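Local atomic coordinates of xyloglucan-specific endo-beta-1,4-glucanase GH12 (Aspergillus niveus, PDB entry 4NPR), a protein that probably cleaves the internal beta-1,4-glucosidic linkages of xyloglucan, with retention of configuration, as a glycoside hydrolase of family 12. Residues N38-N44 / F86-Q92; D134-E138 / L214-D218. One frame throughout, in Å; residues are numbered along the deposited sequence.

Interaction 1 of 2, residues N38-N44 / F86-Q92; sequences NYILYNN and FANAALQ
Tyr42 meets Ala90 at the edge of its ring, where Ala90 CB lies in the ring plane, 3.9 Å from Tyr42 CE2. Ile40 CG2 sits over one face of the same ring, near the rim. The amide of Asn88 lies alongside the ring and points the same way, its plane turned only 18° from it. The amide of Asn44 stands steeply to the Phe86 ring, at 71°. Asn88 CB lies over one face of the Phe86 ring, near its rim. Tyr39 leans on the other side of the sheet, with CE1 3.7 Å from Leu91 CD1; its OH bonds Asn66 O and Val240 N.

The polar centre is Phe86 O. Asn44 ND2 lies 2.9 Å from Phe86 O, above the carbonyl plane. Asn88 ND2 donates to Phe86 O at 2.7 Å. Asn88 CG sits between its backbone N and carbonyl carbon (chi1 66°), which folds the amide back to this oxygen. Two donors thus grip one carbonyl and hold both amides.

Ile40 N bonds Ala90 O at 3.1 Å, and Ala90 N bonds Ile40 O at 3.0 Å. Strands 39-42 and 87-91 are antiparallel neighbours in one sheet of the family 12 beta-jelly roll.

Interaction 2 of 2, residues D134-E138 / L214-D218; sequences DHNYE and LYLVD
Leu214 packs against Tyr137 at one end of this contact, and His135 against Val217 at the other. Leu214 and His135 bury the most surface.

Leu214 CD1 lies 3.6 Å from both Tyr137 CD2 and Tyr137 CE2. It meets that side of the ring obliquely, and the two side chains cross at about a right angle. The other methyl, Leu214 CD2, is 3.9 Å from Asn136 OD1. The leucine therefore spreads its two branches over two consecutive residues. Leu127 of strand 117-128 also touches both Leu214 and Tyr137. Asn136 and Tyr137 together sit opposite one residue, Leu127, as in a classic beta bulge.

At the other end the imidazole of His135 reaches strand 215-218. Its CB bond does not aim there; placing CG anti to the carbonyl carbon (chi1 -54°) brings the ring across to Val217 and Asp218. His135 CD2 rests 3.6 Å from Val217 CG2. The next atom of the ring, His135 NE2, makes a weak hydrogen bond to Asp218 OD2 at 3.3 Å. The bond is bent, with an angle of 129° at the hydrogen. Ring and carboxylate planes stand 78° apart. The imidazole also stacks on the ring of Phe126, which touches Asp218 too.

No backbone bond joins the segments, because strand 117-128 runs between strands 137-146 and 215-226. Side chains alone bridge the gap. The chemistry is mainly apolar, with one weak polar link; the nearby carboxylate may favour a protonated imidazole, though the single weak bond is little evidence for it.

How the interactions relate
Interactions 1 and 2 lie in the same nine-stranded sheet of the jelly roll. Their centres are about 17 Å apart, and their nearest atoms about 5 Å apart, without touching. Strands 87-97 and 215-226 are neighbours and connect them: interaction 1 uses the first, interaction 2 the second. Backbone bonds of Ala87, Ala89 and Leu91 with Thr223, Ala221 and Val219 join the two strands. Interaction 1 pairs adjacent strands, whereas interaction 2 reaches across an intervening one. Along the chain they are in series, with 38-44 and 86-92 both preceding 134-138. In family 12 enzymes the larger, curved sheet lines the substrate cleft, so both contacts belong to the sheet that probably forms it here.

Interaction 1 of 2, residues N38-N44 / F86-Q92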
loop_
_atom_site.group_PDB
_atom_site.type_symbol
_atom_site.label_atom_id
_atom_site.label_comp_id
_atom_site.label_asym_id
_atom_site.label_seq_id
_atom_site.Cartn_x
_atom_site.Cartn_y
_atom_site.Cartn_z
ATOM N N ASN A 38 -7.174 5.647 14.833
ATOM C CA ASN A 38 -5.767 5.344 14.714
ATOM C C ASN A 38 -5.214 5.478 13.338
ATOM O O ASN A 38 -4.131 5.003 13.098
ATOM C CB ASN A 38 -5.533 3.949 15.240
ATOM C CG ASN A 38 -5.871 3.860 16.680
ATOM O OD1 ASN A 38 -5.427 4.682 17.483
ATOM N ND2 ASN A 38 -6.692 2.896 17.024
ATOM N N TYR A 39 -5.918 6.176 12.460
ATOM C CA TYR A 39 -5.492 6.319 11.075
ATOM C C TYR A 39 -5.313 7.809 10.734
ATOM O O TYR A 39 -5.844 8.666 11.415
ATOM C CB TYR A 39 -6.497 5.635 10.123
ATOM C CG TYR A 39 -6.734 4.153 10.420
ATOM C CD1 TYR A 39 -5.841 3.178 9.959
ATOM C CD2 TYR A 39 -7.851 3.709 11.183
ATOM C CE1 TYR A 39 -6.032 1.825 10.210
ATOM C CE2 TYR A 39 -8.050 2.337 11.433
ATOM C CZ TYR A 39 -7.127 1.409 10.946
ATOM O OH TYR A 39 -7.267 0.056 11.169
ATOM N N ILE A 40 -4.465 8.093 9.752
ATOM C CA ILE A 40 -4.466 9.343 9.042
ATOM C C ILE A 40 -4.655 8.909 7.603
ATOM O O ILE A 40 -3.962 7.996 7.106
ATOM C CB ILE A 40 -3.148 10.105 9.198
ATOM C CG1 ILE A 40 -2.953 10.569 10.653
ATOM C CG2 ILE A 40 -3.129 11.359 8.329
ATOM C CD1 ILE A 40 -1.523 10.956 10.979
ATOM N N LEU A 41 -5.636 9.508 6.950
ATOM C CA LEU A 41 -5.963 9.176 5.590
ATOM C C LEU A 41 -5.418 10.290 4.740
ATOM O O LEU A 41 -5.685 11.446 5.013
ATOM C CB LEU A 41 -7.477 9.059 5.436
ATOM C CG LEU A 41 -8.062 8.770 4.061
ATOM C CD1 LEU A 41 -7.793 7.338 3.635
ATOM C CD2 LEU A 41 -9.572 8.964 4.090
ATOM N N TYR A 42 -4.699 9.941 3.688
ATOM C CA TYR A 42 -3.921 10.897 2.888
ATOM C C TYR A 42 -4.344 10.851 1.448
ATOM O O TYR A 42 -4.603 9.787 0.940
ATOM C CB TYR A 42 -2.437 10.512 2.877
ATOM C CG TYR A 42 -1.692 10.631 4.174
ATOM C CD1 TYR A 42 -1.086 11.852 4.540
ATOM C CD2 TYR A 42 -1.537 9.521 5.034
ATOM C CE1 TYR A 42 -0.360 11.970 5.717
ATOM C CE2 TYR A 42 -0.811 9.634 6.228
ATOM C CZ TYR A 42 -0.220 10.856 6.550
ATOM O OH TYR A 42 0.498 11.024 7.698
ATOM N N ASN A 43 -4.365 11.999 0.801
ATOM C CA ASN A 43 -4.549 12.114 -0.641
ATOM C C ASN A 43 -3.166 11.888 -1.312
ATOM O O ASN A 43 -3.034 11.048 -2.223
ATOM C CB ASN A 43 -5.134 13.509 -0.959
ATOM C CG ASN A 43 -5.872 13.580 -2.272
ATOM O OD1 ASN A 43 -6.487 12.644 -2.722
ATOM N ND2 ASN A 43 -5.845 14.738 -2.863
ATOM N N ASN A 44 -2.138 12.605 -0.846
ATOM C CA ASN A 44 -0.736 12.272 -1.167
ATOM C C ASN A 44 -0.498 12.156 -2.687
ATOM O O ASN A 44 -0.154 11.109 -3.212
ATOM C CB ASN A 44 -0.357 10.990 -0.408
ATOM C CG ASN A 44 1.099 10.571 -0.590
ATOM O OD1 ASN A 44 1.974 11.376 -0.792
ATOM N ND2 ASN A 44 1.346 9.277 -0.493
ATOM N N PHE A 86 -0.436 8.159 -4.002
ATOM C CA PHE A 86 -0.614 7.028 -3.170
ATOM C C PHE A 86 -1.485 7.436 -1.998
ATOM O O PHE A 86 -1.004 7.571 -0.866
ATOM C CB PHE A 86 0.728 6.492 -2.684
ATOM C CG PHE A 86 0.585 5.338 -1.737
ATOM C CD1 PHE A 86 -0.241 4.232 -2.075
ATOM C CD2 PHE A 86 1.216 5.347 -0.506
ATOM C CE1 PHE A 86 -0.411 3.159 -1.191
ATOM C CE2 PHE A 86 1.067 4.263 0.378
ATOM C CZ PHE A 86 0.241 3.178 0.046
ATOM N N ALA A 87 -2.770 7.644 -2.300
ATOM C CA ALA A 87 -3.769 7.875 -1.287
ATOM C C ALA A 87 -3.950 6.558 -0.543
ATOM O O ALA A 87 -4.156 5.529 -1.152
ATOM C CB ALA A 87 -5.079 8.268 -1.925
ATOM N N ASN A 88 -3.902 6.639 0.780
ATOM C CA ASN A 88 -3.803 5.496 1.644
ATOM C C ASN A 88 -4.278 5.856 3.014
ATOM O O ASN A 88 -4.269 7.024 3.423
ATOM C CB ASN A 88 -2.348 5.052 1.773
ATOM C CG ASN A 88 -1.491 6.079 2.475
ATOM O OD1 ASN A 88 -1.182 5.963 3.663
ATOM N ND2 ASN A 88 -1.110 7.109 1.746
ATOM N N ALA A 89 -4.684 4.835 3.745
ATOM C CA ALA A 89 -4.854 4.935 5.193
ATOM C C ALA A 89 -3.577 4.392 5.904
ATOM O O ALA A 89 -3.212 3.252 5.701
ATOM C CB ALA A 89 -6.066 4.128 5.623
ATOM N N ALA A 90 -2.981 5.202 6.782
ATOM C CA ALA A 90 -1.791 4.854 7.560
ATOM C C ALA A 90 -2.124 4.692 9.040
ATOM O O ALA A 90 -2.745 5.549 9.681
ATOM C CB ALA A 90 -0.726 5.936 7.392
ATOM N N LEU A 91 -1.697 3.578 9.587
ATOM C CA LEU A 91 -1.945 3.278 10.969
ATOM C C LEU A 91 -0.937 4.050 11.788
ATOM O O LEU A 91 0.225 4.079 11.427
ATOM C CB LEU A 91 -1.740 1.795 11.211
ATOM C CG LEU A 91 -2.001 1.337 12.635
ATOM C CD1 LEU A 91 -3.498 1.430 12.907
ATOM C CD2 LEU A 91 -1.451 -0.078 12.855
ATOM N N GLN A 92 -1.389 4.632 12.899
ATOM C CA GLN A 92 -0.555 5.391 13.830
ATOM C C GLN A 92 -0.261 4.498 15.018
ATOM O O GLN A 92 -1.140 4.079 15.740
ATOM C CB GLN A 92 -1.279 6.656 14.265
ATOM C CG GLN A 92 -1.778 7.504 13.099
ATOM C CD GLN A 92 -0.632 7.946 12.154
ATOM O OE1 GLN A 92 -0.538 7.513 11.000
ATOM N NE2 GLN A 92 0.236 8.792 12.652
#

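Interaction 2 of 2, residues D134-E138 / L214-D218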
loop_
_atom_site.group_PDB
_atom_site.type_symbol
_atom_site.label_atom_id
_atom_site.label_comp_id
_atom_site.label_asym_id
_atom_site.label_seq_id
_atom_site.Cartn_x
_atom_site.Cartn_y
_atom_site.Cartn_z
ATOM N N ASP A 134 15.351 6.787 9.118
ATOM C CA ASP A 134 14.968 6.711 7.724
ATOM C C ASP A 134 14.538 5.281 7.353
ATOM O O ASP A 134 14.954 4.307 7.994
ATOM C CB ASP A 134 16.163 7.097 6.827
ATOM C CG ASP A 134 16.628 8.559 7.015
ATOM O OD1 ASP A 134 15.804 9.493 7.237
ATOM O OD2 ASP A 134 17.853 8.774 6.902
ATOM N N HIS A 135 13.730 5.166 6.296
ATOM C CA HIS A 135 13.320 3.867 5.780
ATOM C C HIS A 135 14.429 3.212 4.978
ATOM O O HIS A 135 14.863 3.737 3.963
ATOM C CB HIS A 135 12.059 3.965 4.919
ATOM C CG HIS A 135 10.908 4.628 5.603
ATOM N ND1 HIS A 135 9.928 5.309 4.910
ATOM C CD2 HIS A 135 10.597 4.743 6.918
ATOM C CE1 HIS A 135 9.061 5.815 5.769
ATOM N NE2 HIS A 135 9.452 5.494 6.996
ATOM N N ASN A 136 14.882 2.061 5.421
ATOM C CA ASN A 136 15.844 1.288 4.637
ATOM C C ASN A 136 15.191 0.140 3.842
ATOM O O ASN A 136 15.713 -0.276 2.819
ATOM C CB ASN A 136 16.999 0.787 5.540
ATOM C CG ASN A 136 16.585 -0.330 6.496
ATOM O OD1 ASN A 136 17.345 -1.280 6.736
ATOM N ND2 ASN A 136 15.401 -0.217 7.060
ATOM N N TYR A 137 14.039 -0.353 4.325
ATOM C CA TYR A 137 13.264 -1.337 3.613
ATOM C C TYR A 137 11.845 -0.933 3.340
ATOM O O TYR A 137 11.204 -0.198 4.081
ATOM C CB TYR A 137 13.233 -2.649 4.371
ATOM C CG TYR A 137 14.510 -3.392 4.291
ATOM C CD1 TYR A 137 14.815 -4.147 3.173
ATOM C CD2 TYR A 137 15.426 -3.331 5.323
ATOM C CE1 TYR A 137 16.009 -4.847 3.091
ATOM C CE2 TYR A 137 16.623 -4.042 5.272
ATOM C CZ TYR A 137 16.912 -4.799 4.148
ATOM O OH TYR A 137 18.117 -5.480 4.075
ATOM N N GLU A 138 11.339 -1.461 2.256
ATOM C CA GLU A 138 9.955 -1.308 1.975
ATOM C C GLU A 138 9.413 -2.638 1.527
ATOM O O GLU A 138 10.023 -3.302 0.686
ATOM C CB GLU A 138 9.726 -0.235 0.896
ATOM C CG GLU A 138 8.243 -0.016 0.573
ATOM C CD GLU A 138 8.016 0.974 -0.563
ATOM O OE1 GLU A 138 8.985 1.484 -1.184
ATOM O OE2 GLU A 138 6.842 1.241 -0.862
ATOM N N LEU A 214 15.199 -5.258 12.922
ATOM C CA LEU A 214 14.679 -4.024 12.359
ATOM C C LEU A 214 13.354 -3.673 13.004
ATOM O O LEU A 214 12.686 -4.556 13.542
ATOM C CB LEU A 214 14.516 -4.144 10.840
ATOM C CG LEU A 214 15.818 -4.401 10.048
ATOM C CD1 LEU A 214 15.513 -4.816 8.609
ATOM C CD2 LEU A 214 16.774 -3.203 10.048
ATOM N N TYR A 215 13.007 -2.387 12.942
ATOM C CA TYR A 215 11.726 -1.829 13.427
ATOM C C TYR A 215 10.686 -1.693 12.328
ATOM O O TYR A 215 10.963 -1.095 11.320
ATOM C CB TYR A 215 11.926 -0.416 14.005
ATOM C CG TYR A 215 12.705 -0.379 15.293
ATOM C CD1 TYR A 215 14.100 -0.270 15.295
ATOM C CD2 TYR A 215 12.051 -0.489 16.528
ATOM C CE1 TYR A 215 14.818 -0.267 16.497
ATOM C CE2 TYR A 215 12.750 -0.483 17.736
ATOM C CZ TYR A 215 14.127 -0.380 17.722
ATOM O OH TYR A 215 14.806 -0.367 18.916
ATOM N N LEU A 216 9.472 -2.196 12.547
ATOM C CA LEU A 216 8.303 -1.836 11.704
ATOM C C LEU A 216 7.897 -0.430 12.054
ATOM O O LEU A 216 7.556 -0.220 13.182
ATOM C CB LEU A 216 7.125 -2.797 11.983
ATOM C CG LEU A 216 5.767 -2.635 11.265
ATOM C CD1 LEU A 216 5.895 -2.401 9.766
ATOM C CD2 LEU A 216 4.928 -3.893 11.502
ATOM N N VAL A 217 7.958 0.533 11.134
ATOM C CA VAL A 217 7.615 1.945 11.465
ATOM C C VAL A 217 6.439 2.639 10.738
ATOM O O VAL A 217 6.048 3.751 11.137
ATOM C CB VAL A 217 8.831 2.904 11.370
ATOM C CG1 VAL A 217 10.012 2.327 12.125
ATOM C CG2 VAL A 217 9.209 3.228 9.922
ATOM N N ASP A 218 5.912 2.018 9.681
ATOM C CA ASP A 218 4.757 2.553 8.944
ATOM C C ASP A 218 3.993 1.346 8.347
ATOM O O ASP A 218 4.617 0.450 7.803
ATOM C CB ASP A 218 5.206 3.544 7.828
ATOM C CG ASP A 218 5.308 5.043 8.314
ATOM O OD1 ASP A 218 4.248 5.726 8.485
ATOM O OD2 ASP A 218 6.459 5.552 8.478
#